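Local structure of antisigma-factor antagonist STAS (3LKL) at residues 6-11 against 15-20. The protein is probably a SulP-type membrane transporter for sulfate or a related anion, of which this chain is the C-terminal STAS domain, presumably cytoplasmic. Residues are numbered along the deposited sequence; the frame is centred on the assembly and turned at random.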
loop_
_atom_site.group_PDB
_atom_site.type_symbol
_atom_site.label_atom_id
_atom_site.label_comp_id
_atom_site.label_asym_id
_atom_site.label_seq_id
_atom_site.Cartn_x
_atom_site.Cartn_y
_atom_site.Cartn_z
ATOM N N VAL A 6 -9.161 3.161 -5.828
ATOM C CA VAL A 6 -8.602 3.785 -7.038
ATOM C C VAL A 6 -9.398 5.074 -7.360
ATOM O O VAL A 6 -10.646 5.032 -7.325
ATOM C CB VAL A 6 -8.755 2.905 -8.279
ATOM C CG1 VAL A 6 -8.105 3.594 -9.497
ATOM C CG2 VAL A 6 -8.113 1.547 -8.091
ATOM N N SER A 7 -8.684 6.189 -7.621
ATOM C CA SER A 7 -9.285 7.350 -8.257
ATOM C C SER A 7 -8.532 7.745 -9.537
ATOM O O SER A 7 -7.442 7.251 -9.823
ATOM C CB SER A 7 -9.384 8.530 -7.286
ATOM O OG SER A 7 -8.088 8.914 -6.830
ATOM N N SER A 8 -9.122 8.631 -10.328
ATOM C CA SER A 8 -8.390 9.094 -11.499
ATOM C C SER A 8 -8.616 10.580 -11.737
ATOM O O SER A 8 -9.543 11.163 -11.234
ATOM C CB SER A 8 -8.760 8.276 -12.744
ATOM O OG SER A 8 -10.042 8.674 -13.232
ATOM N N GLU A 9 -7.712 11.167 -12.468
ATOM C CA GLU A 9 -7.830 12.499 -12.925
ATOM C C GLU A 9 -7.550 12.593 -14.416
ATOM O O GLU A 9 -6.569 12.104 -14.892
ATOM C CB GLU A 9 -6.880 13.391 -12.171
ATOM C CG GLU A 9 -7.031 14.825 -12.547
ATOM C CD GLU A 9 -5.975 15.733 -11.950
ATOM O OE1 GLU A 9 -5.619 15.526 -10.787
ATOM O OE2 GLU A 9 -5.498 16.650 -12.635
ATOM N N LEU A 10 -8.449 13.264 -15.120
ATOM C CA LEU A 10 -8.329 13.589 -16.534
ATOM C C LEU A 10 -7.669 14.905 -16.831
ATOM O O LEU A 10 -7.883 15.862 -16.200
ATOM C CB LEU A 10 -9.685 13.551 -17.209
ATOM C CG LEU A 10 -9.839 13.485 -18.722
ATOM C CD1 LEU A 10 -9.142 12.335 -19.322
ATOM C CD2 LEU A 10 -11.244 13.352 -19.019
ATOM N N SER A 11 -6.838 14.882 -17.831
ATOM C CA SER A 11 -6.320 15.988 -18.590
ATOM C C SER A 11 -7.372 17.027 -19.041
ATOM O O SER A 11 -8.536 16.740 -19.243
ATOM C CB SER A 11 -5.732 15.388 -19.848
ATOM O OG SER A 11 -4.893 16.264 -20.488
ATOM N N ARG A 15 -6.845 13.916 -23.131
ATOM C CA ARG A 15 -5.888 12.989 -23.702
ATOM C C ARG A 15 -5.050 12.100 -22.781
ATOM O O ARG A 15 -4.490 11.070 -23.250
ATOM C CB ARG A 15 -4.963 13.724 -24.668
ATOM C CG ARG A 15 -5.783 14.372 -25.830
ATOM C CD ARG A 15 -4.955 14.976 -26.959
ATOM N NE ARG A 15 -3.655 15.388 -26.452
ATOM C CZ ARG A 15 -3.180 16.628 -26.461
ATOM N NH1 ARG A 15 -3.873 17.653 -27.023
ATOM N NH2 ARG A 15 -1.980 16.836 -25.912
ATOM N N ALA A 16 -4.989 12.467 -21.504
ATOM C CA ALA A 16 -4.177 11.811 -20.503
ATOM C C ALA A 16 -5.037 11.576 -19.267
ATOM O O ALA A 16 -5.812 12.492 -18.874
ATOM C CB ALA A 16 -2.990 12.685 -20.133
ATOM N N ARG A 17 -5.004 10.343 -18.727
ATOM C CA ARG A 17 -5.637 10.015 -17.463
ATOM C C ARG A 17 -4.591 9.434 -16.470
ATOM O O ARG A 17 -3.751 8.594 -16.858
ATOM C CB ARG A 17 -6.830 9.043 -17.643
ATOM C CG ARG A 17 -7.485 8.862 -16.322
ATOM C CD ARG A 17 -8.796 8.190 -16.320
ATOM N NE ARG A 17 -9.853 8.821 -17.088
ATOM C CZ ARG A 17 -10.778 9.644 -16.591
ATOM N NH1 ARG A 17 -10.782 10.054 -15.325
ATOM N NH2 ARG A 17 -11.720 10.064 -17.386
ATOM N N THR A 18 -4.619 9.888 -15.215
ATOM C CA THR A 18 -3.793 9.284 -14.088
ATOM C C THR A 18 -4.718 8.563 -13.136
ATOM O O THR A 18 -5.666 9.108 -12.629
ATOM C CB THR A 18 -2.872 10.345 -13.436
ATOM O OG1 THR A 18 -2.091 10.911 -14.472
ATOM C CG2 THR A 18 -1.873 9.780 -12.368
ATOM N N TYR A 19 -4.568 7.249 -13.056
ATOM C CA TYR A 19 -5.209 6.460 -12.016
ATOM C C TYR A 19 -4.330 6.424 -10.762
ATOM O O TYR A 19 -3.171 6.083 -10.859
ATOM C CB TYR A 19 -5.442 5.037 -12.491
ATOM C CG TYR A 19 -6.529 4.932 -13.519
ATOM C CD1 TYR A 19 -6.246 5.025 -14.865
ATOM C CD2 TYR A 19 -7.848 4.686 -13.124
ATOM C CE1 TYR A 19 -7.290 4.939 -15.803
ATOM C CE2 TYR A 19 -8.889 4.674 -14.035
ATOM C CZ TYR A 19 -8.599 4.751 -15.376
ATOM O OH TYR A 19 -9.642 4.671 -16.276
ATOM N N ARG A 20 -4.908 6.713 -9.586
ATOM C CA ARG A 20 -4.173 6.691 -8.304
ATOM C C ARG A 20 -4.673 5.504 -7.516
ATOM O O ARG A 20 -5.852 5.439 -7.173
ATOM C CB ARG A 20 -4.478 7.965 -7.525
ATOM C CG ARG A 20 -3.692 8.175 -6.254
ATOM C CD ARG A 20 -4.037 9.501 -5.626
ATOM N NE ARG A 20 -3.333 10.603 -6.286
ATOM C CZ ARG A 20 -3.502 11.895 -5.985
ATOM N NH1 ARG A 20 -2.812 12.840 -6.632
ATOM N NH2 ARG A 20 -4.370 12.259 -5.036
#
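S8 and Y19 face each other in a non-hydrogen-bonded pair of an antiparallel beta hairpin, and the hairpin they belong to shows how the two sides of one ribbon can be packed quite differently. On their side, S8 CB lies over one face of the Y19 ring, 4.0 Å from the centroid, a CH-pi contact, while V6 CG1 meets the ring edge at CD2. Next along this face, R17, with CG anti to the backbone N (chi1 -175°) and a bend at chi3, runs along S8 until NH1 donates to S8 OG at 2.6 Å. That bond is short but not straight, 134° at the hydrogen, and OG sits 27° out of the guanidinium plane. L10 lies over the rim of one face of the same guanidinium, its CD1 3.9 Å from R17 NH2, and R17 NE forms a salt bridge with E41. With an alanine here, S8 OG and E41 would probably both lose a partner, and L10 the flat group it packs against.

The side bearing S7, E9, T18 and R20 is looser and largely solvent-facing. S7 OG comes no nearer than 3.8 Å to R20 CB, and E9 OE1 stays 5.7 Å from R20 NH1. Between the two faces, backbone bonds of S7 with R20 and E9 with T18 hold the strands together; S11 N to A16 O, 2.8 Å, adds a last rung near the turn.

Strand 4-10 forms the sheet's outer edge within the chain, whereas strand 16-22 also bonds to strand 45-50. Beneath the tighter side, Y19 packs edge-to-face with F37 and its hydroxyl bonds to D38 N, tying the hairpin to the segment after helix 30-35.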